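Long-range contact in sensory box/response regulator (Mycobacterium smegmatis, PDB 5YRP), which belongs to the EAL-domain family of bacterial signalling proteins and carries a magnesium ion at a site built from acidic and amide side chains: residues E67-I80 / I232-G244. Numbering follows the deposited sequence.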
loop_
_atom_site.group_PDB
_atom_site.type_symbol
_atom_site.label_atom_id
_atom_site.label_comp_id
_atom_site.label_asym_id
_atom_site.label_seq_id
_atom_site.Cartn_x
_atom_site.Cartn_y
_atom_site.Cartn_z
ATOM N N GLU A 67 8.326 -24.883 22.699
ATOM C CA GLU A 67 9.712 -25.030 22.248
ATOM C C GLU A 67 10.564 -23.824 22.636
ATOM O O GLU A 67 11.748 -23.965 22.929
ATOM C CB GLU A 67 9.739 -25.235 20.728
ATOM C CG GLU A 67 11.124 -25.325 20.094
ATOM C CD GLU A 67 11.955 -26.491 20.599
ATOM O OE1 GLU A 67 11.387 -27.449 21.167
ATOM O OE2 GLU A 67 13.188 -26.449 20.409
ATOM N N PHE A 68 9.951 -22.646 22.634
ATOM C CA PHE A 68 10.632 -21.400 22.982
ATOM C C PHE A 68 11.044 -21.397 24.456
ATOM O O PHE A 68 12.177 -21.047 24.783
ATOM C CB PHE A 68 9.727 -20.204 22.636
ATOM C CG PHE A 68 10.312 -18.850 22.962
ATOM C CD1 PHE A 68 11.673 -18.598 22.855
ATOM C CD2 PHE A 68 9.477 -17.805 23.334
ATOM C CE1 PHE A 68 12.192 -17.346 23.148
ATOM C CE2 PHE A 68 9.989 -16.550 23.626
ATOM C CZ PHE A 68 11.350 -16.321 23.533
ATOM N N SER A 69 10.137 -21.811 25.335
ATOM C CA SER A 69 10.438 -21.887 26.768
ATOM C C SER A 69 11.524 -22.926 27.079
ATOM O O SER A 69 12.282 -22.764 28.033
ATOM C CB SER A 69 9.173 -22.188 27.575
ATOM O OG SER A 69 8.667 -23.472 27.263
ATOM N N ARG A 70 11.601 -23.984 26.273
ATOM C CA ARG A 70 12.657 -24.994 26.424
ATOM C C ARG A 70 14.039 -24.382 26.237
ATOM O O ARG A 70 14.997 -24.794 26.887
ATOM C CB ARG A 70 12.478 -26.150 25.433
ATOM C CG ARG A 70 11.261 -27.022 25.694
ATOM C CD ARG A 70 11.327 -28.324 24.906
ATOM N NE ARG A 70 10.049 -29.046 24.918
ATOM C CZ ARG A 70 9.175 -29.105 23.908
ATOM N NH1 ARG A 70 9.402 -28.490 22.750
ATOM N NH2 ARG A 70 8.053 -29.799 24.058
ATOM N N TRP A 71 14.135 -23.406 25.339
ATOM C CA TRP A 71 15.382 -22.669 25.124
ATOM C C TRP A 71 15.682 -21.823 26.353
ATOM O O TRP A 71 16.807 -21.802 26.851
ATOM C CB TRP A 71 15.290 -21.763 23.892
ATOM C CG TRP A 71 14.812 -22.446 22.645
ATOM C CD1 TRP A 71 14.819 -23.785 22.389
ATOM C CD2 TRP A 71 14.276 -21.817 21.476
ATOM N NE1 TRP A 71 14.308 -24.032 21.137
ATOM C CE2 TRP A 71 13.968 -22.840 20.554
ATOM C CE3 TRP A 71 14.020 -20.489 21.118
ATOM C CZ2 TRP A 71 13.417 -22.576 19.300
ATOM C CZ3 TRP A 71 13.471 -20.227 19.871
ATOM C CH2 TRP A 71 13.174 -21.267 18.978
ATOM N N ARG A 72 14.649 -21.134 26.830
ATOM C CA ARG A 72 14.741 -20.281 28.020
ATOM C C ARG A 72 15.165 -21.089 29.240
ATOM O O ARG A 72 15.922 -20.608 30.077
ATOM C CB ARG A 72 13.401 -19.594 28.300
ATOM C CG ARG A 72 12.852 -18.773 27.140
ATOM C CD ARG A 72 11.636 -17.963 27.560
ATOM N NE ARG A 72 12.021 -16.842 28.409
ATOM C CZ ARG A 72 12.570 -15.713 27.966
ATOM N NH1 ARG A 72 12.800 -15.532 26.665
ATOM N NH2 ARG A 72 12.895 -14.759 28.831
ATOM N N ALA A 73 14.671 -22.320 29.325
ATOM C CA ALA A 73 15.063 -23.254 30.377
ATOM C C ALA A 73 16.552 -23.602 30.288
ATOM O O ALA A 73 17.245 -23.645 31.301
ATOM C CB ALA A 73 14.217 -24.517 30.304
ATOM N N ASN A 74 17.037 -23.831 29.071
ATOM C CA ASN A 74 18.460 -24.101 28.833
ATOM C C ASN A 74 19.334 -22.844 28.793
ATOM O O ASN A 74 20.515 -22.918 28.460
ATOM C CB ASN A 74 18.637 -24.885 27.532
ATOM C CG ASN A 74 18.239 -26.333 27.674
ATOM O OD1 ASN A 74 19.042 -27.164 28.095
ATOM N ND2 ASN A 74 16.995 -26.649 27.323
ATOM N N GLY A 75 18.751 -21.695 29.119
ATOM C CA GLY A 75 19.507 -20.455 29.252
ATOM C C GLY A 75 19.986 -19.855 27.944
ATOM O O GLY A 75 20.966 -19.108 27.930
ATOM N N VAL A 76 19.297 -20.175 26.849
ATOM C CA VAL A 76 19.607 -19.595 25.540
ATOM C C VAL A 76 18.369 -18.883 25.008
ATOM O O VAL A 76 17.242 -19.268 25.322
ATOM C CB VAL A 76 20.110 -20.651 24.527
ATOM C CG1 VAL A 76 21.296 -21.413 25.098
ATOM C CG2 VAL A 76 19.010 -21.626 24.132
ATOM N N GLY A 77 18.588 -17.838 24.215
ATOM C CA GLY A 77 17.495 -17.005 23.702
ATOM C C GLY A 77 16.644 -16.421 24.818
ATOM O O GLY A 77 15.433 -16.239 24.667
ATOM N N ARG A 78 17.287 -16.130 25.943
ATOM C CA ARG A 78 16.587 -15.640 27.122
ATOM C C ARG A 78 15.942 -14.299 26.846
ATOM O O ARG A 78 14.870 -14.009 27.360
ATOM C CB ARG A 78 17.546 -15.510 28.303
ATOM C CG ARG A 78 17.845 -16.821 29.011
ATOM C CD ARG A 78 16.642 -17.377 29.762
ATOM N NE ARG A 78 16.074 -16.423 30.716
ATOM C CZ ARG A 78 15.230 -16.734 31.698
ATOM N NH1 ARG A 78 14.840 -17.990 31.892
ATOM N NH2 ARG A 78 14.775 -15.777 32.500
ATOM N N ASN A 79 16.597 -13.480 26.036
ATOM C CA ASN A 79 16.039 -12.182 25.684
ATOM C C ASN A 79 16.007 -11.943 24.174
ATOM O O ASN A 79 16.680 -11.058 23.640
ATOM C CB ASN A 79 16.742 -11.055 26.449
ATOM C CG ASN A 79 18.253 -11.103 26.328
ATOM O OD1 ASN A 79 18.811 -11.856 25.523
ATOM N ND2 ASN A 79 18.927 -10.290 27.135
ATOM N N ILE A 80 15.200 -12.762 23.507
ATOM C CA ILE A 80 14.858 -12.582 22.100
ATOM C C ILE A 80 13.349 -12.661 21.957
ATOM O O ILE A 80 12.656 -13.087 22.876
ATOM C CB ILE A 80 15.496 -13.661 21.205
ATOM C CG1 ILE A 80 15.017 -15.059 21.611
ATOM C CG2 ILE A 80 17.011 -13.584 21.284
ATOM C CD1 ILE A 80 15.199 -16.103 20.535
ATOM N N ILE A 232 15.722 -23.252 10.268
ATOM C CA ILE A 232 16.293 -24.400 10.982
ATOM C C ILE A 232 15.395 -24.903 12.109
ATOM O O ILE A 232 14.526 -24.176 12.603
ATOM C CB ILE A 232 17.680 -24.065 11.577
ATOM C CG1 ILE A 232 17.599 -22.830 12.487
ATOM C CG2 ILE A 232 18.694 -23.855 10.459
ATOM C CD1 ILE A 232 18.859 -22.555 13.277
ATOM N N LEU A 233 15.637 -26.147 12.517
ATOM C CA LEU A 233 14.825 -26.824 13.535
ATOM C C LEU A 233 15.053 -26.246 14.925
ATOM O O LEU A 233 16.041 -25.559 15.172
ATOM C CB LEU A 233 15.128 -28.327 13.556
ATOM C CG LEU A 233 14.685 -29.125 12.325
ATOM C CD1 LEU A 233 15.420 -30.451 12.221
ATOM C CD2 LEU A 233 13.183 -29.356 12.350
ATOM N N GLY A 234 14.134 -26.548 15.832
ATOM C CA GLY A 234 14.198 -26.043 17.200
ATOM C C GLY A 234 15.508 -26.385 17.888
ATOM O O GLY A 234 16.081 -25.561 18.601
ATOM N N SER A 235 15.983 -27.606 17.668
ATOM C CA SER A 235 17.249 -28.061 18.236
ATOM C C SER A 235 18.425 -27.279 17.662
ATOM O O SER A 235 19.339 -26.877 18.383
ATOM C CB SER A 235 17.448 -29.546 17.953
ATOM O OG SER A 235 17.871 -29.772 16.617
ATOM N N GLU A 236 18.393 -27.084 16.349
ATOM C CA GLU A 236 19.435 -26.342 15.650
ATOM C C GLU A 236 19.438 -24.876 16.092
ATOM O O GLU A 236 20.493 -24.252 16.200
ATOM C CB GLU A 236 19.228 -26.444 14.136
ATOM C CG GLU A 236 19.375 -27.851 13.568
ATOM C CD GLU A 236 19.004 -27.942 12.092
ATOM O OE1 GLU A 236 17.937 -27.421 11.693
ATOM O OE2 GLU A 236 19.776 -28.549 11.322
HETATM N N MSE A 237 18.247 -24.337 16.344
HETATM C CA MSE A 237 18.086 -22.958 16.806
HETATM C C MSE A 237 18.692 -22.790 18.172
HETATM O O MSE A 237 19.366 -21.794 18.424
HETATM C CB MSE A 237 16.601 -22.587 16.801
HETATM C CG MSE A 237 16.307 -21.150 17.237
HETATM SE SE MSE A 237 17.059 -19.812 15.999
HETATM C CE MSE A 237 15.791 -20.033 14.523
ATOM N N GLN A 238 18.458 -23.752 19.064
ATOM C CA GLN A 238 19.098 -23.755 20.384
ATOM C C GLN A 238 20.590 -23.548 20.225
ATOM O O GLN A 238 21.166 -22.623 20.792
ATOM C CB GLN A 238 18.881 -25.086 21.112
ATOM C CG GLN A 238 17.691 -25.133 22.048
ATOM C CD GLN A 238 17.784 -26.287 23.028
ATOM O OE1 GLN A 238 18.189 -27.392 22.662
ATOM N NE2 GLN A 238 17.418 -26.038 24.281
ATOM N N THR A 239 21.194 -24.436 19.441
ATOM C CA THR A 239 22.625 -24.412 19.164
ATOM C C THR A 239 23.059 -23.039 18.648
ATOM O O THR A 239 24.075 -22.499 19.078
ATOM C CB THR A 239 22.991 -25.520 18.155
ATOM O OG1 THR A 239 22.431 -26.766 18.598
ATOM C CG2 THR A 239 24.499 -25.675 18.014
ATOM N N LEU A 240 22.270 -22.472 17.746
ATOM C CA LEU A 240 22.544 -21.144 17.210
ATOM C C LEU A 240 22.407 -20.062 18.273
ATOM O O LEU A 240 23.212 -19.140 18.336
ATOM C CB LEU A 240 21.600 -20.848 16.045
ATOM C CG LEU A 240 21.639 -19.440 15.443
ATOM C CD1 LEU A 240 23.051 -19.007 15.079
ATOM C CD2 LEU A 240 20.741 -19.385 14.217
ATOM N N LEU A 241 21.373 -20.172 19.096
ATOM C CA LEU A 241 21.139 -19.222 20.184
ATOM C C LEU A 241 22.192 -19.331 21.277
ATOM O O LEU A 241 22.487 -18.345 21.954
ATOM C CB LEU A 241 19.752 -19.429 20.787
ATOM C CG LEU A 241 18.578 -19.066 19.877
ATOM C CD1 LEU A 241 17.280 -19.559 20.493
ATOM C CD2 LEU A 241 18.508 -17.568 19.625
ATOM N N ALA A 242 22.738 -20.534 21.453
ATOM C CA ALA A 242 23.831 -20.768 22.399
ATOM C C ALA A 242 25.061 -19.964 21.988
ATOM O O ALA A 242 25.705 -19.315 22.817
ATOM C CB ALA A 242 24.164 -22.252 22.471
ATOM N N LYS A 243 25.372 -20.012 20.698
ATOM C CA LYS A 243 26.435 -19.194 20.136
ATOM C C LYS A 243 26.039 -17.726 20.233
ATOM O O LYS A 243 26.812 -16.894 20.711
ATOM C CB LYS A 243 26.681 -19.565 18.681
ATOM C CG LYS A 243 27.123 -21.000 18.472
ATOM C CD LYS A 243 27.287 -21.306 16.996
ATOM C CE LYS A 243 27.292 -22.799 16.731
ATOM N NZ LYS A 243 27.459 -23.089 15.281
ATOM N N GLY A 244 24.827 -17.424 19.774
ATOM C CA GLY A 244 24.258 -16.078 19.861
ATOM C C GLY A 244 24.281 -15.301 18.556
ATOM O O GLY A 244 23.561 -14.310 18.413
#
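With CG of Trp71 turned beside its own backbone N (chi1 -51°) and CG of Met237 anti to its backbone N (chi1 -179°), the indole meets the selenomethionine through a CH-pi contact. Met237 CG lies over the face of the six-membered ring of Trp71, 4.0 Å from its centroid. This is helix-helix packing on the outside of the EAL-domain barrel: the last turns of helix 52-73 lie beside the C-terminal helix 234-243, with the axes of 67-73 and 234-243 10.5 Å apart and crossing at -35°. Trp71 is the knob, set into a hole formed by Gly234, Met237, Gln238 and Leu241. Leu241 CD1 comes to the same side of the indole as Met237 CG, whereas the backbone O of Glu67 and CA of Phe68 lie over the opposite one; Tyr10 of strand 7-15 adds an edge-to-face ring contact. The carboxylate of Glu67 fixes the indole N-H: Trp71 NE1 donates to Glu67 OE2 over 2.8 Å, from above the carboxylate plane. The other oxygen of Glu67, OE1, pairs with Arg70 NH1 in a salt bridge, probably keeping the carboxylate ionised. Glu67 OE2 lies 3.4 Å from Gly234 CA. Beyond the indole, Gly75 ends helix 52-73 in a Schellman motif, Val76 N returning to Trp71 O, and the chain turns back towards helix 234-243. Val76 thereby rests against Leu241 CB and, through CG1, against Ala242 CB. Leu241 also touches Val21 of strand 21-29, and its second methyl, CD2, ends 3.7 Å from Ile80 CD1.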